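Local coordinates for protein dicer Related Helicase (Caenorhabditis elegans, PDB 6M6Q) that probably hydrolyses ATP as an RNA-binding helicase of the RIG-I-like receptor subfamily, represented here by its helical N-terminal domain, at residues E165-K170 / Q185-V190; N169-E174 / Y308-N313; R189-A194 / T267-I272. All coordinates share one frame; numbering follows the deposited sequence.

Contact 1. Residues E165-K170 / Q185-V190; sequences ETFKNK and QKLDRV
Lys186 and Leu187, in the first turn of helix 186-193, reach helix 162-171 by two unlike routes, one polar and one greasy. The Lys186 chain can be followed outward. Its CB lies beside the carbonyl O of Phe171 and its CG beside that of Phe309. The chain then bends at chi3 (-86°), which carries the ammonium group in between the C-terminal ends of two helices: NZ stands 3.6 Å from Lys170 O, too long for a firm bond, and makes a weak hydrogen bond to Leu310 O. A long, flexible lysine suits this place because its methylenes can lie along backbone while its tip approaches carbonyl oxygens near those helix ends. Leu187 does the other half of the work. With CG anti to the backbone N (chi1 -176°), its CD2 branch comes obliquely at the ring of Phe167, meeting CZ at 4.1 Å, and the two side chains cross at about a right angle. Phe167 is further held by Phe171, edge-to-face, and by Ile272. At the start of helix 186-193, Asp188 OD1 accepts a hydrogen bond from Gln185 N over 2.8 Å, while Asp188 OD2 forms a salt bridge with Arg30. No hydrogen bond joins the two segments directly. Their cohesion therefore rests on one apolar touch and, probably, on a mild electrostatic attraction between the lysine and the single carbonyl Lys170 O, while the weak bond to Leu310 ties in a third helix.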
ATOM      1  N   GLU B 165      -4.677 -19.113  16.103  1.00 78.13           N
ATOM      2  CA  GLU B 165      -3.880 -18.265  17.026  1.00 76.04           C
ATOM      3  C   GLU B 165      -2.578 -17.855  16.340  1.00 72.97           C
ATOM      4  O   GLU B 165      -2.280 -16.652  16.347  1.00 75.95           O
ATOM      5  CB  GLU B 165      -3.600 -18.995  18.340  1.00 89.06           C
ATOM      6  CG  GLU B 165      -2.756 -18.175  19.316  1.00104.67           C
ATOM      7  CD  GLU B 165      -2.064 -18.961  20.434  1.00113.73           C
ATOM      8  OE1 GLU B 165      -1.025 -18.469  20.956  1.00117.15           O
ATOM      9  OE2 GLU B 165      -2.559 -20.057  20.787  1.00117.00           O
ATOM     10  N   THR B 166      -1.875 -18.794  15.704  1.00 72.82           N
ATOM     11  CA  THR B 166      -0.604 -18.508  14.973  1.00 74.82           C
ATOM     12  C   THR B 166      -0.870 -17.471  13.862  1.00 72.50           C
ATOM     13  O   THR B 166      -0.147 -16.490  13.792  1.00 66.83           O
ATOM     14  CB  THR B 166       0.025 -19.788  14.405  1.00 68.59           C
ATOM     15  OG1 THR B 166      -0.052 -20.824  15.382  1.00 65.60           O
ATOM     16  CG2 THR B 166       1.459 -19.588  13.970  1.00 66.69           C
ATOM     17  N   PHE B 167      -1.925 -17.684  13.074  1.00 71.58           N
ATOM     18  CA  PHE B 167      -2.384 -16.812  11.962  1.00 66.17           C
ATOM     19  C   PHE B 167      -2.591 -15.382  12.470  1.00 66.82           C
ATOM     20  O   PHE B 167      -2.011 -14.452  11.886  1.00 67.49           O
ATOM     21  CB  PHE B 167      -3.673 -17.376  11.374  1.00 59.68           C
ATOM     22  CG  PHE B 167      -4.152 -16.726  10.112  1.00 59.52           C
ATOM     23  CD1 PHE B 167      -5.020 -15.648  10.156  1.00 61.79           C
ATOM     24  CD2 PHE B 167      -3.842 -17.276   8.876  1.00 62.59           C
ATOM     25  CE1 PHE B 167      -5.534 -15.110   8.987  1.00 62.86           C
ATOM     26  CE2 PHE B 167      -4.359 -16.738   7.709  1.00 61.22           C
ATOM     27  CZ  PHE B 167      -5.196 -15.651   7.767  1.00 61.57           C
ATOM     28  N   LYS B 168      -3.368 -15.218  13.544  1.00 64.14           N
ATOM     29  CA  LYS B 168      -3.675 -13.888  14.149  1.00 67.02           C
ATOM     30  C   LYS B 168      -2.376 -13.220  14.615  1.00 61.44           C
ATOM     31  O   LYS B 168      -2.267 -12.006  14.464  1.00 62.48           O
ATOM     32  CB  LYS B 168      -4.643 -14.025  15.325  1.00 63.53           C
ATOM     33  CG  LYS B 168      -6.105 -14.157  14.930  1.00 64.26           C
ATOM     34  CD  LYS B 168      -7.032 -14.490  16.092  1.00 65.88           C
ATOM     35  CE  LYS B 168      -8.480 -14.659  15.666  1.00 69.51           C
ATOM     36  NZ  LYS B 168      -9.266 -15.394  16.684  1.00 75.59           N
ATOM     37  N   ASN B 169      -1.436 -14.012  15.135  1.00 60.64           N
ATOM     38  CA  ASN B 169      -0.200 -13.532  15.802  1.00 69.14           C
ATOM     39  C   ASN B 169       0.841 -13.111  14.761  1.00 68.69           C
ATOM     40  O   ASN B 169       1.477 -12.075  14.970  1.00 85.09           O
ATOM     41  CB  ASN B 169       0.387 -14.583  16.750  1.00 77.77           C
ATOM     42  CG  ASN B 169      -0.314 -14.654  18.097  1.00 85.86           C
ATOM     43  OD1 ASN B 169      -0.074 -15.581  18.864  1.00 94.34           O
ATOM     44  ND2 ASN B 169      -1.192 -13.695  18.392  1.00 79.39           N
ATOM     45  N   LYS B 170       1.005 -13.858  13.675  1.00 71.01           N
ATOM     46  CA  LYS B 170       2.140 -13.617  12.739  1.00 74.72           C
ATOM     47  C   LYS B 170       1.702 -12.734  11.560  1.00 69.08           C
ATOM     48  O   LYS B 170       2.583 -12.104  10.975  1.00 59.22           O
ATOM     49  CB  LYS B 170       2.740 -14.934  12.251  1.00 79.96           C
ATOM     50  CG  LYS B 170       3.125 -15.914  13.351  1.00 82.28           C
ATOM     51  CD  LYS B 170       4.604 -16.120  13.497  1.00 83.63           C
ATOM     52  CE  LYS B 170       5.058 -16.171  14.938  1.00 86.66           C
ATOM     53  NZ  LYS B 170       6.440 -15.655  15.080  1.00 93.66           N
ATOM     54  N   GLN B 185      -3.770  -4.045   6.687  1.00 69.61           N
ATOM     55  CA  GLN B 185      -3.084  -4.908   7.680  1.00 69.23           C
ATOM     56  C   GLN B 185      -1.904  -5.611   7.020  1.00 68.46           C
ATOM     57  O   GLN B 185      -1.876  -5.692   5.775  1.00 72.84           O
ATOM     58  CB  GLN B 185      -4.061  -5.919   8.282  1.00 66.01           C
ATOM     59  CG  GLN B 185      -5.267  -5.282   8.963  1.00 63.95           C
ATOM     60  CD  GLN B 185      -4.887  -4.463  10.172  1.00 64.04           C
ATOM     61  OE1 GLN B 185      -3.928  -4.763  10.887  1.00 61.31           O
ATOM     62  NE2 GLN B 185      -5.633  -3.403  10.400  1.00 61.29           N
ATOM     63  N   LYS B 186      -0.972  -6.103   7.831  1.00 69.47           N
ATOM     64  CA  LYS B 186       0.197  -6.886   7.369  1.00 69.46           C
ATOM     65  C   LYS B 186      -0.271  -7.923   6.333  1.00 60.61           C
ATOM     66  O   LYS B 186       0.315  -7.988   5.268  1.00 62.53           O
ATOM     67  CB  LYS B 186       0.893  -7.534   8.566  1.00 77.54           C
ATOM     68  CG  LYS B 186       2.370  -7.216   8.674  1.00 87.93           C
ATOM     69  CD  LYS B 186       3.128  -8.142   9.583  1.00 95.03           C
ATOM     70  CE  LYS B 186       3.087  -7.721  11.033  1.00102.30           C
ATOM     71  NZ  LYS B 186       3.627  -8.783  11.915  1.00106.76           N
ATOM     72  N   LEU B 187      -1.336  -8.652   6.643  1.00 56.22           N
ATOM     73  CA  LEU B 187      -1.940  -9.698   5.775  1.00 57.19           C
ATOM     74  C   LEU B 187      -2.127  -9.168   4.340  1.00 62.16           C
ATOM     75  O   LEU B 187      -1.739  -9.891   3.378  1.00 62.12           O
ATOM     76  CB  LEU B 187      -3.284 -10.130   6.380  1.00 49.45           C
ATOM     77  CG  LEU B 187      -3.981 -11.275   5.663  1.00 51.03           C
ATOM     78  CD1 LEU B 187      -3.012 -12.425   5.399  1.00 50.19           C
ATOM     79  CD2 LEU B 187      -5.193 -11.751   6.456  1.00 52.89           C
ATOM     80  N   ASP B 188      -2.738  -7.992   4.190  1.00 57.32           N
ATOM     81  CA  ASP B 188      -3.036  -7.392   2.869  1.00 56.19           C
ATOM     82  C   ASP B 188      -1.706  -7.168   2.113  1.00 58.56           C
ATOM     83  O   ASP B 188      -1.684  -7.394   0.885  1.00 61.42           O
ATOM     84  CB  ASP B 188      -3.851  -6.097   3.000  1.00 54.05           C
ATOM     85  CG  ASP B 188      -5.166  -6.215   3.765  1.00 54.73           C
ATOM     86  OD1 ASP B 188      -5.234  -5.667   4.919  1.00 51.76           O
ATOM     87  OD2 ASP B 188      -6.136  -6.770   3.192  1.00 46.52           O
ATOM     88  N   ARG B 189      -0.635  -6.778   2.817  1.00 54.15           N
ATOM     89  CA  ARG B 189       0.690  -6.480   2.202  1.00 61.10           C
ATOM     90  C   ARG B 189       1.386  -7.778   1.777  1.00 63.87           C
ATOM     91  O   ARG B 189       1.916  -7.815   0.654  1.00 77.00           O
ATOM     92  CB  ARG B 189       1.585  -5.690   3.158  1.00 65.45           C
ATOM     93  CG  ARG B 189       1.117  -4.260   3.387  1.00 75.35           C
ATOM     94  CD  ARG B 189       1.957  -3.504   4.402  1.00 77.62           C
ATOM     95  NE  ARG B 189       1.143  -2.552   5.141  1.00 76.46           N
ATOM     96  CZ  ARG B 189       0.850  -2.638   6.431  1.00 78.92           C
ATOM     97  NH1 ARG B 189       0.070  -1.727   6.987  1.00 81.34           N
ATOM     98  NH2 ARG B 189       1.327  -3.631   7.166  1.00 78.28           N
ATOM     99  N   VAL B 190       1.430  -8.778   2.646  1.00 62.32           N
ATOM    100  CA  VAL B 190       2.222 -10.015   2.399  1.00 66.76           C
ATOM    101  C   VAL B 190       1.545 -10.810   1.272  1.00 63.23           C
ATOM    102  O   VAL B 190       2.231 -11.113   0.292  1.00 63.82           O
ATOM    103  CB  VAL B 190       2.413 -10.856   3.677  1.00 71.88           C
ATOM    104  CG1 VAL B 190       3.377 -12.011   3.442  1.00 74.10           C
ATOM    105  CG2 VAL B 190       2.899 -10.011   4.837  1.00 71.65           C
TER

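Contact 2. Residues N169-E174 / Y308-N313; sequences NKFYDE and YFLDKN
In the all-helical N-terminal domain, the last turn of helix 162-171 meets the last, weakly bonded turn of helix 301-310, with Phe171 and Leu310 in touch. The two CA atoms of this pair are 6.6 Å apart, and a single methyl group makes the closest approach. A chi1 of -174° sets the Leu310 branch opposite its own backbone N and swings CD1 across to helix 162-171. There CD1 lies 3.5 Å from Phe171 CD1 and 3.7 Å from Phe171 CE1, coming at the ring obliquely. Leucine suits this junction because its methyl packs beside the ring; Lys170 O, 3.6 Å from Leu310 CD1, is merely a neighbour. Phe171, a broad flat residue in the interior, also packs on Trp289 and Ile272, whereas Tyr290 packs on both Leu310 and Lys170. Beyond the helix the chain turns, and Lys312 sends its NZ back to Tyr308 O at 3.2 Å, the donor tilted 30° from the carbonyl plane; the C-terminal end of the helix would probably favour the positive charge of NZ. The same turn of helix 301-310 also serves the dimer, since Tyr308 stacks on Tyr308 of the second subunit. After Phe171 comes a capped turn, in which Asp173 OD1 bonds to Glu176 N, and Asn313 stands at the N-cap position of the helix that follows Leu310. Two helix C-terminal ends thus meet through apolar side chains in a helical domain, one probably related to the CARD modules of RIG-I-like receptors.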
ATOM      1  N   ASN B 169      -1.436 -14.012  15.135  1.00 60.64           N
ATOM      2  CA  ASN B 169      -0.200 -13.532  15.802  1.00 69.14           C
ATOM      3  C   ASN B 169       0.841 -13.111  14.761  1.00 68.69           C
ATOM      4  O   ASN B 169       1.477 -12.075  14.970  1.00 85.09           O
ATOM      5  CB  ASN B 169       0.387 -14.583  16.750  1.00 77.77           C
ATOM      6  CG  ASN B 169      -0.314 -14.654  18.097  1.00 85.86           C
ATOM      7  OD1 ASN B 169      -0.074 -15.581  18.864  1.00 94.34           O
ATOM      8  ND2 ASN B 169      -1.192 -13.695  18.392  1.00 79.39           N
ATOM      9  N   LYS B 170       1.005 -13.858  13.675  1.00 71.01           N
ATOM     10  CA  LYS B 170       2.140 -13.617  12.739  1.00 74.72           C
ATOM     11  C   LYS B 170       1.702 -12.734  11.560  1.00 69.08           C
ATOM     12  O   LYS B 170       2.583 -12.104  10.975  1.00 59.22           O
ATOM     13  CB  LYS B 170       2.740 -14.934  12.251  1.00 79.96           C
ATOM     14  CG  LYS B 170       3.125 -15.914  13.351  1.00 82.28           C
ATOM     15  CD  LYS B 170       4.604 -16.120  13.497  1.00 83.63           C
ATOM     16  CE  LYS B 170       5.058 -16.171  14.938  1.00 86.66           C
ATOM     17  NZ  LYS B 170       6.440 -15.655  15.080  1.00 93.66           N
ATOM     18  N   PHE B 171       0.412 -12.690  11.223  1.00 70.82           N
ATOM     19  CA  PHE B 171      -0.086 -12.036   9.981  1.00 72.44           C
ATOM     20  C   PHE B 171      -0.738 -10.677  10.285  1.00 68.96           C
ATOM     21  O   PHE B 171      -1.084  -9.968   9.335  1.00 72.95           O
ATOM     22  CB  PHE B 171      -1.069 -12.944   9.245  1.00 71.06           C
ATOM     23  CG  PHE B 171      -0.444 -14.082   8.486  1.00 66.76           C
ATOM     24  CD1 PHE B 171       0.519 -13.854   7.521  1.00 65.28           C
ATOM     25  CD2 PHE B 171      -0.900 -15.373   8.665  1.00 73.32           C
ATOM     26  CE1 PHE B 171       1.048 -14.904   6.787  1.00 67.37           C
ATOM     27  CE2 PHE B 171      -0.371 -16.421   7.928  1.00 71.18           C
ATOM     28  CZ  PHE B 171       0.601 -16.183   6.991  1.00 65.47           C
ATOM     29  N   TYR B 172      -0.898 -10.315  11.555  1.00 68.45           N
ATOM     30  CA  TYR B 172      -1.369  -8.963  11.955  1.00 62.15           C
ATOM     31  C   TYR B 172      -0.382  -8.339  12.941  1.00 62.90           C
ATOM     32  O   TYR B 172       0.216  -9.055  13.766  1.00 63.81           O
ATOM     33  CB  TYR B 172      -2.785  -9.021  12.519  1.00 54.23           C
ATOM     34  CG  TYR B 172      -3.821  -9.673  11.628  1.00 52.34           C
ATOM     35  CD1 TYR B 172      -3.853 -11.050  11.464  1.00 52.72           C
ATOM     36  CD2 TYR B 172      -4.867  -8.939  11.085  1.00 46.02           C
ATOM     37  CE1 TYR B 172      -4.834 -11.671  10.706  1.00 48.83           C
ATOM     38  CE2 TYR B 172      -5.876  -9.548  10.345  1.00 49.28           C
ATOM     39  CZ  TYR B 172      -5.866 -10.928  10.168  1.00 50.59           C
ATOM     40  OH  TYR B 172      -6.842 -11.565   9.447  1.00 50.30           O
ATOM     41  N   ASP B 173      -0.170  -7.036  12.797  1.00 71.26           N
ATOM     42  CA  ASP B 173       0.455  -6.170  13.826  1.00 72.91           C
ATOM     43  C   ASP B 173      -0.623  -5.783  14.834  1.00 63.92           C
ATOM     44  O   ASP B 173      -1.679  -5.253  14.395  1.00 56.80           O
ATOM     45  CB  ASP B 173       1.103  -4.939  13.196  1.00 78.89           C
ATOM     46  CG  ASP B 173       1.702  -4.000  14.220  1.00 87.12           C
ATOM     47  OD1 ASP B 173       1.066  -2.975  14.513  1.00 96.66           O
ATOM     48  OD2 ASP B 173       2.783  -4.320  14.734  1.00 92.56           O
ATOM     49  N   GLU B 174      -0.389  -6.085  16.117  1.00 74.33           N
ATOM     50  CA  GLU B 174      -1.342  -5.860  17.248  1.00 82.57           C
ATOM     51  C   GLU B 174      -1.872  -4.407  17.218  1.00 76.74           C
ATOM     52  O   GLU B 174      -3.121  -4.237  17.321  1.00 62.25           O
ATOM     53  CB  GLU B 174      -0.665  -6.235  18.580  1.00 96.29           C
ATOM     54  CG  GLU B 174      -1.407  -5.780  19.848  1.00110.89           C
ATOM     55  CD  GLU B 174      -2.752  -6.438  20.143  1.00115.50           C
ATOM     56  OE1 GLU B 174      -3.083  -7.465  19.507  1.00122.67           O
ATOM     57  OE2 GLU B 174      -3.462  -5.923  21.021  1.00119.44           O
ATOM     58  N   TYR B 308       9.735  -9.274   4.031  1.00 78.24           N
ATOM     59  CA  TYR B 308      10.159  -8.075   4.818  1.00 85.96           C
ATOM     60  C   TYR B 308       8.919  -7.294   5.283  1.00 86.61           C
ATOM     61  O   TYR B 308       9.028  -6.574   6.298  1.00 91.04           O
ATOM     62  CB  TYR B 308      11.150  -7.193   4.042  1.00 88.20           C
ATOM     63  CG  TYR B 308      12.543  -7.769   3.947  1.00 87.32           C
ATOM     64  CD1 TYR B 308      12.910  -8.549   2.864  1.00 87.88           C
ATOM     65  CD2 TYR B 308      13.463  -7.622   4.975  1.00 88.82           C
ATOM     66  CE1 TYR B 308      14.161  -9.145   2.785  1.00 90.66           C
ATOM     67  CE2 TYR B 308      14.726  -8.199   4.907  1.00 89.57           C
ATOM     68  CZ  TYR B 308      15.077  -8.965   3.805  1.00 89.10           C
ATOM     69  OH  TYR B 308      16.307  -9.554   3.716  1.00 83.09           O
ATOM     70  N   PHE B 309       7.763  -7.488   4.629  1.00 81.83           N
ATOM     71  CA  PHE B 309       6.442  -6.968   5.088  1.00 88.90           C
ATOM     72  C   PHE B 309       5.955  -7.769   6.296  1.00 88.11           C
ATOM     73  O   PHE B 309       5.406  -7.165   7.222  1.00 90.82           O
ATOM     74  CB  PHE B 309       5.377  -7.079   3.999  1.00102.28           C
ATOM     75  CG  PHE B 309       5.534  -6.141   2.832  1.00105.46           C
ATOM     76  CD1 PHE B 309       4.822  -4.951   2.778  1.00105.82           C
ATOM     77  CD2 PHE B 309       6.351  -6.471   1.758  1.00107.06           C
ATOM     78  CE1 PHE B 309       4.944  -4.101   1.691  1.00112.16           C
ATOM     79  CE2 PHE B 309       6.488  -5.607   0.680  1.00105.06           C
ATOM     80  CZ  PHE B 309       5.780  -4.431   0.646  1.00115.40           C
ATOM     81  N   LEU B 310       6.082  -9.096   6.221  1.00 88.27           N
ATOM     82  CA  LEU B 310       5.631 -10.061   7.255  1.00 87.70           C
ATOM     83  C   LEU B 310       6.408  -9.843   8.566  1.00 83.30           C
ATOM     84  O   LEU B 310       5.758  -9.797   9.632  1.00 75.01           O
ATOM     85  CB  LEU B 310       5.840 -11.479   6.722  1.00 90.39           C
ATOM     86  CG  LEU B 310       5.283 -12.589   7.609  1.00 90.55           C
ATOM     87  CD1 LEU B 310       3.761 -12.587   7.574  1.00 85.62           C
ATOM     88  CD2 LEU B 310       5.846 -13.947   7.207  1.00 89.72           C
ATOM     89  N   ASP B 311       7.741  -9.748   8.502  1.00 79.02           N
ATOM     90  CA  ASP B 311       8.606  -9.526   9.693  1.00 84.43           C
ATOM     91  C   ASP B 311       9.934  -8.925   9.251  1.00 82.81           C
ATOM     92  O   ASP B 311      10.688  -9.631   8.554  1.00 70.42           O
ATOM     93  CB  ASP B 311       8.854 -10.821  10.470  1.00 90.93           C
ATOM     94  CG  ASP B 311       9.622 -10.616  11.766  1.00101.10           C
ATOM     95  OD1 ASP B 311      10.511 -11.445  12.055  1.00 99.74           O
ATOM     96  OD2 ASP B 311       9.289  -9.645  12.506  1.00102.95           O
ATOM     97  N   LYS B 312      10.261  -7.742   9.785  1.00 83.16           N
ATOM     98  CA  LYS B 312      11.424  -6.908   9.381  1.00 81.34           C
ATOM     99  C   LYS B 312      12.725  -7.582   9.838  1.00 79.44           C
ATOM    100  O   LYS B 312      13.800  -7.216   9.300  1.00 78.94           O
ATOM    101  CB  LYS B 312      11.304  -5.501   9.981  1.00 89.50           C
ATOM    102  CG  LYS B 312       9.928  -4.845   9.878  1.00100.13           C
ATOM    103  CD  LYS B 312       9.644  -4.198   8.529  1.00112.01           C
ATOM    104  CE  LYS B 312       8.168  -3.917   8.299  1.00113.58           C
ATOM    105  NZ  LYS B 312       7.861  -3.673   6.868  1.00106.08           N
ATOM    106  N   ASN B 313      12.633  -8.514  10.803  1.00 79.03           N
ATOM    107  CA  ASN B 313      13.800  -9.187  11.438  1.00 89.68           C
ATOM    108  C   ASN B 313      13.851 -10.668  11.025  1.00 85.26           C
ATOM    109  O   ASN B 313      14.540 -11.437  11.734  1.00 80.57           O
ATOM    110  CB  ASN B 313      13.777  -9.099  12.979  1.00 93.29           C
ATOM    111  CG  ASN B 313      13.366  -7.749  13.539  1.00 89.92           C
ATOM    112  OD1 ASN B 313      14.156  -6.806  13.542  1.00 84.87           O
ATOM    113  ND2 ASN B 313      12.158  -7.669  14.082  1.00 80.93           N
TER

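Contact 3. Residues R189-A194 / T267-I272; sequences RVAGAA and TMFLAI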
ATOM      1  N   ARG B 189      -0.635  -6.778   2.817  1.00 54.15           N
ATOM      2  CA  ARG B 189       0.690  -6.480   2.202  1.00 61.10           C
ATOM      3  C   ARG B 189       1.386  -7.778   1.777  1.00 63.87           C
ATOM      4  O   ARG B 189       1.916  -7.815   0.654  1.00 77.00           O
ATOM      5  CB  ARG B 189       1.585  -5.690   3.158  1.00 65.45           C
ATOM      6  CG  ARG B 189       1.117  -4.260   3.387  1.00 75.35           C
ATOM      7  CD  ARG B 189       1.957  -3.504   4.402  1.00 77.62           C
ATOM      8  NE  ARG B 189       1.143  -2.552   5.141  1.00 76.46           N
ATOM      9  CZ  ARG B 189       0.850  -2.638   6.431  1.00 78.92           C
ATOM     10  NH1 ARG B 189       0.070  -1.727   6.987  1.00 81.34           N
ATOM     11  NH2 ARG B 189       1.327  -3.631   7.166  1.00 78.28           N
ATOM     12  N   VAL B 190       1.430  -8.778   2.646  1.00 62.32           N
ATOM     13  CA  VAL B 190       2.222 -10.015   2.399  1.00 66.76           C
ATOM     14  C   VAL B 190       1.545 -10.810   1.272  1.00 63.23           C
ATOM     15  O   VAL B 190       2.231 -11.113   0.292  1.00 63.82           O
ATOM     16  CB  VAL B 190       2.413 -10.856   3.677  1.00 71.88           C
ATOM     17  CG1 VAL B 190       3.377 -12.011   3.442  1.00 74.10           C
ATOM     18  CG2 VAL B 190       2.899 -10.011   4.837  1.00 71.65           C
ATOM     19  N   ALA B 191       0.238 -11.068   1.392  1.00 60.40           N
ATOM     20  CA  ALA B 191      -0.590 -11.823   0.420  1.00 56.65           C
ATOM     21  C   ALA B 191      -0.542 -11.152  -0.958  1.00 58.41           C
ATOM     22  O   ALA B 191      -0.508 -11.864  -1.969  1.00 64.04           O
ATOM     23  CB  ALA B 191      -2.004 -11.904   0.927  1.00 57.40           C
ATOM     24  N   GLY B 192      -0.543  -9.825  -0.986  1.00 64.15           N
ATOM     25  CA  GLY B 192      -0.530  -9.025  -2.223  1.00 64.10           C
ATOM     26  C   GLY B 192       0.817  -9.064  -2.930  1.00 55.40           C
ATOM     27  O   GLY B 192       0.820  -9.011  -4.168  1.00 55.24           O
ATOM     28  N   ALA B 193       1.919  -9.098  -2.179  1.00 56.79           N
ATOM     29  CA  ALA B 193       3.306  -9.064  -2.706  1.00 63.61           C
ATOM     30  C   ALA B 193       3.777 -10.480  -3.071  1.00 70.58           C
ATOM     31  O   ALA B 193       4.647 -10.601  -3.950  1.00 79.62           O
ATOM     32  CB  ALA B 193       4.226  -8.430  -1.700  1.00 63.07           C
ATOM     33  N   ALA B 194       3.243 -11.504  -2.410  1.00 64.48           N
ATOM     34  CA  ALA B 194       3.685 -12.907  -2.563  1.00 68.81           C
ATOM     35  C   ALA B 194       3.395 -13.409  -3.983  1.00 65.81           C
ATOM     36  O   ALA B 194       2.425 -12.931  -4.613  1.00 68.95           O
ATOM     37  CB  ALA B 194       3.018 -13.780  -1.531  1.00 75.51           C
ATOM     38  N   THR B 267      -5.831 -17.337  -2.213  1.00 56.82           N
ATOM     39  CA  THR B 267      -6.602 -18.530  -1.803  1.00 54.65           C
ATOM     40  C   THR B 267      -5.706 -19.450  -0.976  1.00 51.51           C
ATOM     41  O   THR B 267      -6.246 -20.107  -0.085  1.00 59.65           O
ATOM     42  CB  THR B 267      -7.236 -19.213  -3.013  1.00 61.76           C
ATOM     43  OG1 THR B 267      -8.093 -18.245  -3.615  1.00 63.51           O
ATOM     44  CG2 THR B 267      -8.046 -20.438  -2.662  1.00 63.76           C
ATOM     45  N   MET B 268      -4.385 -19.395  -1.172  1.00 50.96           N
ATOM     46  CA  MET B 268      -3.400 -20.154  -0.341  1.00 57.21           C
ATOM     47  C   MET B 268      -3.402 -19.615   1.097  1.00 57.62           C
ATOM     48  O   MET B 268      -3.482 -20.431   2.025  1.00 59.79           O
ATOM     49  CB  MET B 268      -1.977 -20.065  -0.891  1.00 56.62           C
ATOM     50  CG  MET B 268      -1.736 -20.938  -2.071  1.00 61.87           C
ATOM     51  SD  MET B 268      -0.032 -20.796  -2.604  1.00 81.01           S
ATOM     52  CE  MET B 268       0.726 -22.111  -1.666  1.00 78.57           C
ATOM     53  N   PHE B 269      -3.304 -18.301   1.282  1.00 62.19           N
ATOM     54  CA  PHE B 269      -3.324 -17.644   2.617  1.00 58.18           C
ATOM     55  C   PHE B 269      -4.700 -17.830   3.265  1.00 53.22           C
ATOM     56  O   PHE B 269      -4.744 -18.007   4.476  1.00 54.89           O
ATOM     57  CB  PHE B 269      -2.942 -16.169   2.499  1.00 57.48           C
ATOM     58  CG  PHE B 269      -1.468 -15.956   2.287  1.00 48.93           C
ATOM     59  CD1 PHE B 269      -0.929 -15.986   1.011  1.00 50.64           C
ATOM     60  CD2 PHE B 269      -0.611 -15.801   3.367  1.00 43.24           C
ATOM     61  CE1 PHE B 269       0.431 -15.824   0.812  1.00 52.14           C
ATOM     62  CE2 PHE B 269       0.751 -15.655   3.170  1.00 47.71           C
ATOM     63  CZ  PHE B 269       1.271 -15.656   1.892  1.00 53.10           C
ATOM     64  N   LEU B 270      -5.766 -17.851   2.458  1.00 49.18           N
ATOM     65  CA  LEU B 270      -7.154 -18.115   2.913  1.00 47.27           C
ATOM     66  C   LEU B 270      -7.216 -19.520   3.502  1.00 50.54           C
ATOM     67  O   LEU B 270      -7.763 -19.665   4.581  1.00 54.01           O
ATOM     68  CB  LEU B 270      -8.123 -17.959   1.732  1.00 45.25           C
ATOM     69  CG  LEU B 270      -9.618 -17.936   2.060  1.00 46.03           C
ATOM     70  CD1 LEU B 270     -10.015 -16.614   2.660  1.00 55.80           C
ATOM     71  CD2 LEU B 270     -10.463 -18.186   0.825  1.00 44.00           C
ATOM     72  N   ALA B 271      -6.617 -20.496   2.828  1.00 55.22           N
ATOM     73  CA  ALA B 271      -6.746 -21.944   3.122  1.00 50.98           C
ATOM     74  C   ALA B 271      -5.993 -22.302   4.408  1.00 50.05           C
ATOM     75  O   ALA B 271      -6.296 -23.346   4.958  1.00 50.36           O
ATOM     76  CB  ALA B 271      -6.226 -22.745   1.957  1.00 53.12           C
ATOM     77  N   ILE B 272      -5.031 -21.468   4.837  1.00 54.29           N
ATOM     78  CA  ILE B 272      -4.093 -21.702   5.994  1.00 56.41           C
ATOM     79  C   ILE B 272      -4.872 -22.113   7.252  1.00 59.50           C
ATOM     80  O   ILE B 272      -4.328 -22.889   8.041  1.00 64.07           O
ATOM     81  CB  ILE B 272      -3.247 -20.434   6.246  1.00 61.66           C
ATOM     82  CG1 ILE B 272      -2.084 -20.360   5.261  1.00 64.26           C
ATOM     83  CG2 ILE B 272      -2.778 -20.335   7.700  1.00 61.82           C
ATOM     84  CD1 ILE B 272      -1.266 -19.098   5.372  1.00 68.33           C
TER
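The Phe269 ring is the one aromatic group that spans this contact, and one of its faces lies against the backbone of helix 186-193: Ala191 CA sits 4.1 Å above the ring plane, offset toward the rim. Around it come two further contacts, both oblique. Ala194 CB approaches CE1 at 4.0 Å, and Val190 CG1 reaches CZ at 4.5 Å, while Ala191 CB touches CD1 at 4.2 Å. Thus Phe269 is met by residues of the last turn of helix 186-193 and by the residue just after it, which are tied together by a backbone hydrogen bond from Ala194 N to Val190 O. The aromatic side chain is aimed there by its first torsion, with CG beside the backbone N and anti to the carbonyl carbon (chi1 -75°). Alanine suits position 191 because a lone methyl keeps the helix surface low, and the CA atoms of Ala191 and Phe269 can stand 6.8 Å apart; Ala194 adds a small methyl just past the helix end. Valine at 190 is a larger apolar residue whose CG1 is a looser neighbour of CZ, and it leans also on Leu310. Phe293 meets the Phe269 ring with the planes at about 55°, and Leu31 packs on both Ala191 and Leu270, so that other parts of the domain adjoin the same region. All four touching residues are buried, and no hydrogen bond crosses between the segments. Cohesion here comes mainly from burial of hydrocarbon: a single large ring from helix 262-271 set against Ala191, Ala194 and Val190.

The three contacts form a connected patch around helix 186-193 and helix 162-171. Contacts 1 and 2 start from the same part of helix 162-171 and their centres lie about 6 Å apart. Contacts 1 and 3 share helix 186-193, with Arg189 and Val190 common to both and centres about 9 Å apart. Contact 3 is nested in the loop closed by contact 2; although their centres are about 13 Å apart, Phe171 CE1 and Phe269 CE2 lie 3.7 Å from each other, so the rings of contacts 2 and 3 touch. The helicase domains, which probably hydrolyse ATP, are not part of this N-terminal fragment.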